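Local atomic coordinates of UTP--glucose-1-phosphate uridylyltransferase YngB (Bacillus subtilis, PDB entry 7O2N), a protein that catalyses the formation of UDP-glucose from glucose-1-phosphate and UTP, contributing to wall teichoic acid glucosylation and glycolipid formation under anaerobic fermentative growth. Residues V4-I9 with E118-D123; D132-S137 with Y253-K258; L142-D147 with H244-E249; I172-G177 with E196-I201. All coordinates share one frame; numbering follows the deposited sequence.

Contacts 1, 3 and 4 all reach the large mixed sheet, while contact 2 is a small two-stranded sheet of its own. Contact 3 is in the middle: it touches each of the others. Val4 O of contact 1 lies 3.7 Å from Met146 CE of contact 3, and Ala245 CB of contact 3 lies 3.5 Å from Ile173 CD1 of contact 4. Contacts 2 and 3 have centres about 17 Å apart. Contacts 1 and 4 are farthest apart, with centres about 29 Å apart. Along the chain, contact 4 is nested in contact 3, and contact 3 in contact 2. As in relatives, the loop entering contact 2 from strand 125-129 probably borders the substrate site.

Contact 1: residues V4-I9 with E118-D123; sequences VRKAVI and EHFIGD
The ring of Phe120 is the flat group here. Lys6 CE lies over one face, 4.1 Å above the ring plane and displaced toward the rim. The ammonium follows over the same face: Lys6 NZ is 4.7 Å from the centroid of the Phe120 ring and only 6° off its normal, a cation-pi contact. The Phe120 ring also meets His100. The Lys6 chain runs extended beyond CG. It crosses Ile121 obliquely, with Lys6 CB and CD each 3.7 Å from Ile121 CG2. Lys6 NZ ends at the backbone of the short helix and donates to Phe120 O, in the carbonyl plane and on a lone pair. A salt bridge to Glu124 gives the same ammonium a second partner. The carbonyl, the carboxylate and the ring face would probably all help to offset its charge. Deeper in, Val8 CG2 packs against Ile121 CD1 at 4.3 Å. Gly122, just past the helix, has positive phi. Helix 118-121 belongs to the beta-alpha-beta crossover from strand 98-103 to strand 125-129. Strand 6-11 lies parallel between strands 52-57 and 125-129, in the alpha/beta core of the nucleotidyltransferase fold (GT-A clan).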
loop_
_atom_site.group_PDB
_atom_site.type_symbol
_atom_site.label_atom_id
_atom_site.label_comp_id
_atom_site.label_asym_id
_atom_site.label_seq_id
_atom_site.Cartn_x
_atom_site.Cartn_y
_atom_site.Cartn_z
ATOM N N VAL A 4 30.147 -14.487 2.718
ATOM C CA VAL A 4 28.899 -14.237 2.001
ATOM C C VAL A 4 28.710 -12.728 1.837
ATOM O O VAL A 4 28.643 -11.991 2.831
ATOM C CB VAL A 4 27.663 -14.836 2.697
ATOM C CG1 VAL A 4 26.386 -14.532 1.922
ATOM C CG2 VAL A 4 27.801 -16.328 2.952
ATOM N N ARG A 5 28.598 -12.306 0.565
ATOM C CA ARG A 5 28.574 -10.898 0.209
ATOM C C ARG A 5 27.439 -10.600 -0.782
ATOM O O ARG A 5 27.120 -9.435 -1.044
ATOM C CB ARG A 5 29.963 -10.514 -0.315
ATOM N N LYS A 6 26.807 -11.655 -1.321
ATOM C CA LYS A 6 25.788 -11.490 -2.348
ATOM C C LYS A 6 24.510 -12.216 -1.943
ATOM O O LYS A 6 24.574 -13.230 -1.258
ATOM C CB LYS A 6 26.294 -12.022 -3.691
ATOM C CG LYS A 6 27.301 -11.155 -4.437
ATOM C CD LYS A 6 27.989 -11.970 -5.527
ATOM C CE LYS A 6 28.530 -11.158 -6.682
ATOM N NZ LYS A 6 29.141 -12.033 -7.714
ATOM N N ALA A 7 23.373 -11.692 -2.420
ATOM C CA ALA A 7 22.036 -12.164 -2.094
ATOM C C ALA A 7 21.125 -12.109 -3.324
ATOM O O ALA A 7 21.295 -11.275 -4.217
ATOM C CB ALA A 7 21.500 -11.300 -0.988
ATOM N N VAL A 8 20.124 -12.991 -3.347
ATOM C CA VAL A 8 19.185 -13.073 -4.459
ATOM C C VAL A 8 17.755 -12.954 -3.946
ATOM O O VAL A 8 17.300 -13.833 -3.207
ATOM C CB VAL A 8 19.325 -14.415 -5.187
ATOM C CG1 VAL A 8 18.380 -14.454 -6.366
ATOM C CG2 VAL A 8 20.747 -14.694 -5.624
ATOM N N ILE A 9 17.042 -11.899 -4.364
ATOM C CA ILE A 9 15.635 -11.762 -3.994
ATOM C C ILE A 9 14.779 -12.104 -5.212
ATOM O O ILE A 9 14.778 -11.336 -6.173
ATOM C CB ILE A 9 15.331 -10.330 -3.519
ATOM C CG1 ILE A 9 16.362 -9.821 -2.518
ATOM C CG2 ILE A 9 13.922 -10.217 -2.980
ATOM C CD1 ILE A 9 16.219 -8.345 -2.219
ATOM N N GLU A 118 22.987 -17.553 -11.390
ATOM C CA GLU A 118 24.175 -18.393 -11.413
ATOM C C GLU A 118 25.425 -17.564 -11.685
ATOM O O GLU A 118 26.331 -17.528 -10.855
ATOM C CB GLU A 118 24.027 -19.515 -12.434
ATOM C CG GLU A 118 25.260 -20.398 -12.528
ATOM C CD GLU A 118 25.125 -21.586 -13.465
ATOM O OE1 GLU A 118 23.975 -21.945 -13.813
ATOM O OE2 GLU A 118 26.165 -22.157 -13.842
ATOM N N HIS A 119 25.443 -16.894 -12.847
ATOM C CA HIS A 119 26.632 -16.261 -13.392
ATOM C C HIS A 119 26.980 -15.024 -12.576
ATOM O O HIS A 119 28.134 -14.597 -12.538
ATOM C CB HIS A 119 26.439 -15.967 -14.887
ATOM C CG HIS A 119 26.326 -17.201 -15.727
ATOM N ND1 HIS A 119 27.419 -17.768 -16.364
ATOM C CD2 HIS A 119 25.271 -17.999 -16.017
ATOM C CE1 HIS A 119 27.041 -18.851 -17.013
ATOM N NE2 HIS A 119 25.731 -19.016 -16.812
ATOM N N PHE A 120 25.957 -14.466 -11.922
ATOM C CA PHE A 120 26.108 -13.226 -11.180
ATOM C C PHE A 120 26.897 -13.476 -9.902
ATOM O O PHE A 120 27.788 -12.695 -9.576
ATOM C CB PHE A 120 24.754 -12.558 -10.935
ATOM C CG PHE A 120 24.764 -11.572 -9.796
ATOM C CD1 PHE A 120 25.321 -10.313 -9.955
ATOM C CD2 PHE A 120 24.232 -11.905 -8.561
ATOM C CE1 PHE A 120 25.319 -9.393 -8.918
ATOM C CE2 PHE A 120 24.258 -10.992 -7.519
ATOM C CZ PHE A 120 24.792 -9.735 -7.698
ATOM N N ILE A 121 26.562 -14.552 -9.180
ATOM C CA ILE A 121 27.306 -14.852 -7.960
ATOM C C ILE A 121 28.543 -15.659 -8.339
ATOM O O ILE A 121 29.612 -15.512 -7.758
ATOM C CB ILE A 121 26.454 -15.509 -6.841
ATOM C CG1 ILE A 121 25.767 -16.801 -7.276
ATOM C CG2 ILE A 121 25.450 -14.525 -6.230
ATOM C CD1 ILE A 121 24.298 -16.772 -6.969
ATOM N N GLY A 122 28.371 -16.496 -9.358
ATOM C CA GLY A 122 29.466 -17.262 -9.908
ATOM C C GLY A 122 29.984 -18.257 -8.885
ATOM O O GLY A 122 29.380 -19.312 -8.719
ATOM N N ASP A 123 31.081 -17.888 -8.210
ATOM C CA ASP A 123 31.744 -18.850 -7.353
ATOM C C ASP A 123 31.956 -18.295 -5.952
ATOM O O ASP A 123 33.086 -18.106 -5.495
ATOM C CB ASP A 123 32.986 -19.466 -7.986
ATOM C CG ASP A 123 33.089 -20.916 -7.560
ATOM O OD1 ASP A 123 32.317 -21.737 -8.116
ATOM O OD2 ASP A 123 33.858 -21.197 -6.611
#

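Contact 2: residues D132-S137 with Y253-K258; sequences DDIMVS and YDIGDK
This is a two-stranded antiparallel ribbon, separate from the large sheet. It is formed by strands 133-136 and 251-254, which are far apart in sequence. Backbone hydrogen bonds carry the pairing. Ile134 and Tyr253 form a hydrogen-bonded pair: Tyr253 N donates to Ile134 O at 2.8 Å, nearly along the C=O axis and almost straight at 173°. Ile134 N returns a bond to Tyr253 O, also 2.8 Å, from above the carbonyl plane. Beyond the non-hydrogen-bonded pair Asp133-Asp254, Ile255 N donates to Asp132 O at 3.1 Å. Weaker CA-H...O contacts run between these bonds, with Asp133 CA 3.2 Å from Tyr253 O.

The acidic side chains lie on one face. Asp133 OD1 makes a salt bridge to Arg206, outside the ribbon. Asp254 OD1 accepts from Gly256 N at 3.1 Å, an Asx turn that bends the chain as it leaves the strand. An alanine here would remove that acceptor and would probably loosen the turn leading to helix 258-269. Asp257 follows at the N-cap of this helix, its OD1 accepting from Leu259 N.

Apolar contacts lie on the face of Ile134 and Tyr253, with helix 258-269 beside Val136, Tyr253 and Ile255. Ile134 CD1 meets Ile255 CD1 at 4.0 Å, their chains crossing obliquely, and Ile255 also touches Ala264. Val136 and Tyr253 both reach Ile268. Val136 CG2 approaches the Tyr253 ring at its edge, in the ring plane, 3.5 Å from CE2.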
loop_
_atom_site.group_PDB
_atom_site.type_symbol
_atom_site.label_atom_id
_atom_site.label_comp_id
_atom_site.label_asym_id
_atom_site.label_seq_id
_atom_site.Cartn_x
_atom_site.Cartn_y
_atom_site.Cartn_z
ATOM N N ASP A 132 8.742 -13.301 2.612
ATOM C CA ASP A 132 7.415 -13.718 3.032
ATOM C C ASP A 132 7.142 -13.369 4.490
ATOM O O ASP A 132 6.047 -13.617 4.991
ATOM C CB ASP A 132 6.976 -15.100 2.526
ATOM C CG ASP A 132 7.937 -16.230 2.816
ATOM O OD1 ASP A 132 8.756 -16.079 3.756
ATOM O OD2 ASP A 132 7.845 -17.260 2.102
ATOM N N ASP A 133 8.105 -12.716 5.137
ATOM C CA ASP A 133 7.902 -12.315 6.518
ATOM C C ASP A 133 8.842 -11.159 6.841
ATOM O O ASP A 133 9.884 -11.023 6.216
ATOM C CB ASP A 133 8.091 -13.527 7.444
ATOM C CG ASP A 133 9.521 -14.061 7.455
ATOM O OD1 ASP A 133 10.403 -13.304 7.888
ATOM O OD2 ASP A 133 9.749 -15.196 6.969
ATOM N N ILE A 134 8.510 -10.349 7.842
ATOM C CA ILE A 134 9.507 -9.433 8.374
ATOM C C ILE A 134 9.952 -9.963 9.736
ATOM O O ILE A 134 9.138 -10.464 10.498
ATOM C CB ILE A 134 8.968 -7.984 8.395
ATOM C CG1 ILE A 134 8.801 -7.443 6.968
ATOM C CG2 ILE A 134 9.779 -7.058 9.297
ATOM C CD1 ILE A 134 7.658 -6.428 6.786
ATOM N N MET A 135 11.261 -9.902 10.002
ATOM C CA MET A 135 11.858 -10.295 11.267
ATOM C C MET A 135 12.369 -9.042 11.968
ATOM O O MET A 135 13.111 -8.250 11.386
ATOM C CB MET A 135 13.049 -11.217 11.025
ATOM C CG MET A 135 12.662 -12.600 10.572
ATOM S SD MET A 135 12.678 -13.845 11.873
ATOM C CE MET A 135 12.232 -12.803 13.257
ATOM N N VAL A 136 11.960 -8.865 13.226
ATOM C CA VAL A 136 12.522 -7.827 14.069
ATOM C C VAL A 136 13.427 -8.512 15.084
ATOM O O VAL A 136 12.971 -9.407 15.797
ATOM C CB VAL A 136 11.396 -7.016 14.733
ATOM C CG1 VAL A 136 11.923 -5.748 15.392
ATOM C CG2 VAL A 136 10.308 -6.664 13.721
ATOM N N SER A 137 14.706 -8.095 15.100
ATOM C CA SER A 137 15.791 -8.859 15.704
ATOM C C SER A 137 16.892 -7.936 16.218
ATOM O O SER A 137 17.117 -6.880 15.648
ATOM C CB SER A 137 16.361 -9.836 14.717
ATOM O OG SER A 137 15.346 -10.686 14.236
ATOM N N TYR A 253 6.804 -11.617 11.481
ATOM C CA TYR A 253 5.499 -11.201 10.994
ATOM C C TYR A 253 5.309 -11.645 9.551
ATOM O O TYR A 253 5.878 -11.034 8.644
ATOM C CB TYR A 253 5.362 -9.687 11.099
ATOM C CG TYR A 253 5.663 -9.207 12.486
ATOM C CD1 TYR A 253 4.823 -9.506 13.550
ATOM C CD2 TYR A 253 6.822 -8.509 12.735
ATOM C CE1 TYR A 253 5.117 -9.101 14.840
ATOM C CE2 TYR A 253 7.122 -8.079 14.016
ATOM C CZ TYR A 253 6.278 -8.385 15.071
ATOM O OH TYR A 253 6.600 -7.952 16.325
ATOM N N ASP A 254 4.514 -12.715 9.375
ATOM C CA ASP A 254 4.199 -13.226 8.053
ATOM C C ASP A 254 3.345 -12.186 7.333
ATOM O O ASP A 254 2.458 -11.579 7.940
ATOM C CB ASP A 254 3.603 -14.633 8.129
ATOM C CG ASP A 254 2.697 -15.007 6.963
ATOM O OD1 ASP A 254 1.677 -14.292 6.730
ATOM O OD2 ASP A 254 2.991 -16.016 6.298
ATOM N N ILE A 255 3.656 -11.956 6.046
ATOM C CA ILE A 255 2.925 -11.003 5.222
ATOM C C ILE A 255 2.434 -11.659 3.926
ATOM O O ILE A 255 2.373 -10.996 2.888
ATOM C CB ILE A 255 3.792 -9.756 4.954
ATOM C CG1 ILE A 255 5.105 -10.099 4.242
ATOM C CG2 ILE A 255 4.042 -9.013 6.247
ATOM C CD1 ILE A 255 6.051 -8.935 4.075
ATOM N N GLY A 256 2.067 -12.948 3.985
ATOM C CA GLY A 256 1.579 -13.684 2.829
ATOM C C GLY A 256 0.093 -13.445 2.531
ATOM O O GLY A 256 -0.386 -13.781 1.461
ATOM N N ASP A 257 -0.614 -12.831 3.475
ATOM C CA ASP A 257 -2.058 -12.737 3.573
ATOM C C ASP A 257 -2.364 -11.241 3.714
ATOM O O ASP A 257 -1.527 -10.494 4.214
ATOM C CB ASP A 257 -2.430 -13.573 4.814
ATOM C CG ASP A 257 -3.840 -13.532 5.406
ATOM O OD1 ASP A 257 -4.795 -12.894 4.824
ATOM O OD2 ASP A 257 -3.985 -14.148 6.484
ATOM N N LYS A 258 -3.557 -10.782 3.291
ATOM C CA LYS A 258 -3.947 -9.412 3.581
ATOM C C LYS A 258 -3.895 -9.165 5.094
ATOM O O LYS A 258 -3.350 -8.155 5.547
ATOM C CB LYS A 258 -5.305 -9.080 2.973
ATOM C CG LYS A 258 -5.412 -9.305 1.475
ATOM C CD LYS A 258 -6.652 -8.618 0.896
ATOM C CE LYS A 258 -7.493 -9.413 -0.095
ATOM N NZ LYS A 258 -7.044 -9.287 -1.507
#

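Contact 3: residues L142-D147 with H244-E249; sequences LRQLMD and HARLLE
The close part of this contact is built on Gln144 and Leu145 of helix 141-152. Gln144 CG is anti to its carbonyl carbon and the chain runs extended, so the amide reaches the end of strand 244-247. Gln144 OE1 accepts from Glu249 N at 3.1 Å, in the carbonyl plane and on a lone pair. Gln144 NE2 donates to Thr139 O, so both ends of this buried amide are held. Gln144 OE1 also lies over the centre of the Arg246 guanidinium, 3.6 Å above its plane. On the buried side, Leu145 CD1 packs on Leu248 CD2 at 3.8 Å. An alanine in place of Gln144 would remove both bonds of the amide and would probably weaken the hold of the helix on the end of the strand.

The outer side is looser. Glu249 is exposed, and its carboxylate serves the loop before the helix, taking the backbone N of Glu138 and Thr139. Arg246 is partly exposed and meets the helix through its guanidinium and aliphatic chain. Helix 141-152 thus packs beside strand 244-247, which runs parallel to strand 156-161 in the mixed sheet, as in the layered alpha/beta architecture of the nucleotidyltransferase fold.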
loop_
_atom_site.group_PDB
_atom_site.type_symbol
_atom_site.label_atom_id
_atom_site.label_comp_id
_atom_site.label_asym_id
_atom_site.label_seq_id
_atom_site.Cartn_x
_atom_site.Cartn_y
_atom_site.Cartn_z
ATOM N N LEU A 142 19.250 -12.771 8.606
ATOM C CA LEU A 142 20.183 -13.391 7.670
ATOM C C LEU A 142 21.590 -13.488 8.259
ATOM O O LEU A 142 22.235 -14.524 8.097
ATOM C CB LEU A 142 20.187 -12.622 6.347
ATOM C CG LEU A 142 21.235 -13.049 5.323
ATOM C CD1 LEU A 142 20.847 -14.383 4.702
ATOM C CD2 LEU A 142 21.359 -11.974 4.249
ATOM N N ARG A 143 22.043 -12.413 8.935
ATOM C CA ARG A 143 23.340 -12.388 9.597
ATOM C C ARG A 143 23.539 -13.656 10.419
ATOM O O ARG A 143 24.637 -14.183 10.474
ATOM C CB ARG A 143 23.407 -11.248 10.615
ATOM C CG ARG A 143 24.768 -11.105 11.273
ATOM C CD ARG A 143 25.439 -9.951 10.572
ATOM N NE ARG A 143 26.860 -9.851 10.851
ATOM C CZ ARG A 143 27.750 -10.804 10.596
ATOM N NH1 ARG A 143 27.372 -11.947 10.059
ATOM N NH2 ARG A 143 29.024 -10.595 10.858
ATOM N N GLN A 144 22.459 -14.108 11.073
ATOM C CA GLN A 144 22.474 -15.260 11.955
ATOM C C GLN A 144 22.733 -16.541 11.167
ATOM O O GLN A 144 23.444 -17.409 11.668
ATOM C CB GLN A 144 21.162 -15.360 12.734
ATOM C CG GLN A 144 20.821 -14.144 13.596
ATOM C CD GLN A 144 19.466 -14.286 14.256
ATOM O OE1 GLN A 144 18.910 -15.390 14.365
ATOM N NE2 GLN A 144 18.901 -13.161 14.688
ATOM N N LEU A 145 22.154 -16.658 9.958
ATOM C CA LEU A 145 22.407 -17.786 9.066
ATOM C C LEU A 145 23.863 -17.784 8.616
ATOM O O LEU A 145 24.457 -18.855 8.440
ATOM C CB LEU A 145 21.536 -17.664 7.814
ATOM C CG LEU A 145 20.169 -18.322 7.876
ATOM C CD1 LEU A 145 19.150 -17.290 8.310
ATOM C CD2 LEU A 145 19.793 -18.877 6.513
ATOM N N MET A 146 24.392 -16.564 8.396
ATOM C CA MET A 146 25.730 -16.376 7.858
ATOM C C MET A 146 26.756 -16.853 8.892
ATOM O O MET A 146 27.807 -17.407 8.547
ATOM C CB MET A 146 25.988 -14.908 7.484
ATOM C CG MET A 146 25.477 -14.476 6.104
ATOM S SD MET A 146 25.203 -12.644 5.955
ATOM C CE MET A 146 26.885 -12.040 6.041
ATOM N N ASP A 147 26.415 -16.661 10.173
ATOM C CA ASP A 147 27.318 -16.964 11.268
ATOM C C ASP A 147 27.454 -18.476 11.410
ATOM O O ASP A 147 28.557 -18.972 11.648
ATOM C CB ASP A 147 26.976 -16.137 12.507
ATOM C CG ASP A 147 27.309 -14.678 12.283
ATOM O OD1 ASP A 147 27.688 -14.342 11.148
ATOM O OD2 ASP A 147 27.195 -13.890 13.230
ATOM N N HIS A 244 22.660 -27.854 7.657
ATOM C CA HIS A 244 22.485 -27.238 8.961
ATOM C C HIS A 244 21.338 -26.228 8.915
ATOM O O HIS A 244 20.916 -25.822 7.836
ATOM C CB HIS A 244 23.801 -26.611 9.434
ATOM C CG HIS A 244 24.843 -27.623 9.764
ATOM N ND1 HIS A 244 24.935 -28.839 9.108
ATOM C CD2 HIS A 244 25.847 -27.604 10.663
ATOM C CE1 HIS A 244 25.955 -29.520 9.584
ATOM N NE2 HIS A 244 26.530 -28.783 10.538
ATOM N N ALA A 245 20.826 -25.855 10.101
ATOM C CA ALA A 245 19.739 -24.900 10.241
ATOM C C ALA A 245 19.951 -24.048 11.490
ATOM O O ALA A 245 20.322 -24.555 12.548
ATOM C CB ALA A 245 18.418 -25.621 10.285
ATOM N N ARG A 246 19.715 -22.745 11.357
ATOM C CA ARG A 246 19.729 -21.854 12.501
ATOM C C ARG A 246 18.294 -21.646 12.987
ATOM O O ARG A 246 17.398 -21.384 12.188
ATOM C CB ARG A 246 20.347 -20.512 12.099
ATOM C CG ARG A 246 20.211 -19.431 13.162
ATOM C CD ARG A 246 21.382 -19.625 14.094
ATOM N NE ARG A 246 21.730 -18.423 14.826
ATOM C CZ ARG A 246 21.084 -18.003 15.898
ATOM N NH1 ARG A 246 20.052 -18.703 16.337
ATOM N NH2 ARG A 246 21.467 -16.903 16.527
ATOM N N LEU A 247 18.075 -21.778 14.303
ATOM C CA LEU A 247 16.862 -21.256 14.906
ATOM C C LEU A 247 17.047 -19.748 15.019
ATOM O O LEU A 247 18.098 -19.274 15.443
ATOM C CB LEU A 247 16.639 -21.899 16.274
ATOM C CG LEU A 247 15.243 -21.716 16.878
ATOM C CD1 LEU A 247 14.246 -22.784 16.413
ATOM C CD2 LEU A 247 15.337 -21.679 18.394
ATOM N N LEU A 248 16.036 -19.005 14.573
ATOM C CA LEU A 248 16.168 -17.571 14.422
ATOM C C LEU A 248 15.650 -16.866 15.671
ATOM O O LEU A 248 14.551 -17.149 16.156
ATOM C CB LEU A 248 15.374 -17.151 13.185
ATOM C CG LEU A 248 15.937 -17.637 11.852
ATOM C CD1 LEU A 248 14.877 -17.608 10.768
ATOM C CD2 LEU A 248 17.127 -16.795 11.443
ATOM N N GLU A 249 16.405 -15.859 16.100
ATOM C CA GLU A 249 16.170 -15.171 17.350
ATOM C C GLU A 249 14.890 -14.333 17.328
ATOM O O GLU A 249 14.121 -14.401 18.288
ATOM C CB GLU A 249 17.432 -14.438 17.808
ATOM C CG GLU A 249 17.161 -13.162 18.583
ATOM C CD GLU A 249 17.594 -11.872 17.905
ATOM O OE1 GLU A 249 18.751 -11.800 17.449
ATOM O OE2 GLU A 249 16.781 -10.938 17.860
#

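Contact 4: residues I172-G177 with E196-I201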
loop_
_atom_site.group_PDB
_atom_site.type_symbol
_atom_site.label_atom_id
_atom_site.label_comp_id
_atom_site.label_asym_id
_atom_site.label_seq_id
_atom_site.Cartn_x
_atom_site.Cartn_y
_atom_site.Cartn_z
ATOM N N ILE A 172 9.693 -28.306 5.956
ATOM C CA ILE A 172 9.934 -28.853 7.280
ATOM C C ILE A 172 11.231 -29.652 7.285
ATOM O O ILE A 172 11.399 -30.569 6.472
ATOM C CB ILE A 172 8.735 -29.709 7.722
ATOM C CG1 ILE A 172 7.420 -28.924 7.647
ATOM C CG2 ILE A 172 8.976 -30.321 9.097
ATOM C CD1 ILE A 172 7.388 -27.645 8.465
ATOM N N ILE A 173 12.128 -29.230 8.197
ATOM C CA ILE A 173 13.397 -29.822 8.591
ATOM C C ILE A 173 13.166 -31.268 9.029
ATOM O O ILE A 173 12.025 -31.674 9.278
ATOM C CB ILE A 173 13.878 -29.023 9.816
ATOM C CG1 ILE A 173 15.356 -28.652 9.791
ATOM C CG2 ILE A 173 13.504 -29.766 11.087
ATOM C CD1 ILE A 173 15.768 -27.864 11.024
ATOM N N ASN A 174 14.263 -32.024 9.174
ATOM C CA ASN A 174 14.212 -33.360 9.751
ATOM C C ASN A 174 15.510 -33.611 10.506
ATOM O O ASN A 174 16.418 -34.221 9.955
ATOM C CB ASN A 174 13.941 -34.419 8.679
ATOM C CG ASN A 174 13.916 -35.836 9.198
ATOM O OD1 ASN A 174 14.335 -36.105 10.328
ATOM N ND2 ASN A 174 13.423 -36.738 8.362
ATOM N N THR A 175 15.574 -33.151 11.763
ATOM C CA THR A 175 16.816 -33.180 12.521
ATOM C C THR A 175 17.128 -34.577 13.056
ATOM O O THR A 175 16.274 -35.463 13.139
ATOM C CB THR A 175 16.791 -32.282 13.760
ATOM O OG1 THR A 175 15.836 -31.248 13.555
ATOM C CG2 THR A 175 18.140 -31.686 14.070
ATOM N N SER A 176 18.408 -34.746 13.400
ATOM C CA SER A 176 18.858 -35.813 14.267
ATOM C C SER A 176 19.025 -35.243 15.674
ATOM O O SER A 176 18.893 -35.967 16.658
ATOM C CB SER A 176 20.145 -36.401 13.755
ATOM N N GLY A 177 19.275 -33.935 15.748
ATOM C CA GLY A 177 19.639 -33.312 17.004
ATOM C C GLY A 177 19.981 -31.839 16.815
ATOM O O GLY A 177 19.747 -31.261 15.766
ATOM N N GLU A 196 2.594 -36.715 8.190
ATOM C CA GLU A 196 3.697 -36.994 7.277
ATOM C C GLU A 196 4.921 -36.148 7.646
ATOM O O GLU A 196 6.056 -36.534 7.372
ATOM C CB GLU A 196 3.238 -36.628 5.864
ATOM C CG GLU A 196 3.632 -37.591 4.760
ATOM C CD GLU A 196 3.498 -36.994 3.358
ATOM O OE1 GLU A 196 4.471 -37.103 2.586
ATOM O OE2 GLU A 196 2.428 -36.408 3.030
ATOM N N ALA A 197 4.677 -34.987 8.274
ATOM C CA ALA A 197 5.710 -34.047 8.672
ATOM C C ALA A 197 6.562 -34.641 9.788
ATOM O O ALA A 197 6.032 -35.116 10.789
ATOM C CB ALA A 197 5.070 -32.753 9.105
ATOM N N PRO A 198 7.904 -34.627 9.638
ATOM C CA PRO A 198 8.818 -35.189 10.631
ATOM C C PRO A 198 9.409 -34.178 11.615
ATOM O O PRO A 198 10.465 -34.404 12.203
ATOM C CB PRO A 198 9.947 -35.674 9.713
ATOM C CG PRO A 198 10.046 -34.574 8.683
ATOM C CD PRO A 198 8.615 -34.121 8.455
ATOM N N SER A 199 8.730 -33.043 11.764
ATOM C CA SER A 199 9.033 -32.091 12.820
ATOM C C SER A 199 8.008 -30.954 12.798
ATOM O O SER A 199 7.104 -30.935 11.958
ATOM C CB SER A 199 10.468 -31.615 12.729
ATOM O OG SER A 199 10.584 -30.205 12.863
ATOM N N GLU A 200 8.153 -30.016 13.740
ATOM C CA GLU A 200 7.337 -28.816 13.722
ATOM C C GLU A 200 8.230 -27.587 13.479
ATOM O O GLU A 200 7.885 -26.478 13.888
ATOM C CB GLU A 200 6.433 -28.798 14.960
ATOM N N ILE A 201 9.364 -27.790 12.778
ATOM C CA ILE A 201 10.335 -26.752 12.449
ATOM C C ILE A 201 10.289 -26.419 10.953
ATOM O O ILE A 201 10.648 -27.247 10.109
ATOM C CB ILE A 201 11.754 -27.185 12.866
ATOM C CG1 ILE A 201 11.878 -27.450 14.369
ATOM C CG2 ILE A 201 12.801 -26.207 12.354
ATOM C CD1 ILE A 201 12.326 -26.264 15.185
#
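A single backbone carbonyl, Ile201 O, carries the polar link between the two segments. Ile173 N donates to Ile201 O at 3.1 Å, nearly along the C=O axis, with an N-H...O angle of 152°. The same oxygen also takes a CA-H...O contact, with Ile172 CA 3.3 Å away. Two neighbouring residues of the strand thus converge on one acceptor. The partner chain is irregular until it enters strand 201-204. It contains an ST turn: Ser199 OG accepts from Ile201 N at 2.7 Å.

Strand 171-175 pairs on its other side with the long strand 182-190. The loop after strand 182-190 passes along the opposite edge of strand 171-175, running against it, before the chain enters strand 201-204, which lies antiparallel to strand 156-161. The contact therefore joins the outer part of the large mixed sheet to one of its connecting loops.

Around the bond the side chains are mostly apolar. Ile173 and Ile201 run alongside each other in the same sense. Ile173 CG2 sits 3.6 Å from Ile201 CB, and Ile173 CD1 is equally close to Ile201 CG2. Ser199 OG rests on Ile173 CG2 from the turn side. Ile172 has CG2 anti to its backbone N, and this branch meets Pro198 CD at 3.9 Å. The Pro198 ring then reaches along the strand, with Pro198 CG 3.6 Å from Ile173 O. Beyond it, the side chain of Asn174 crosses the proline at about a right angle. Asn174 ND2 lies 3.9 Å from Pro198 CB, a contact of packing alone.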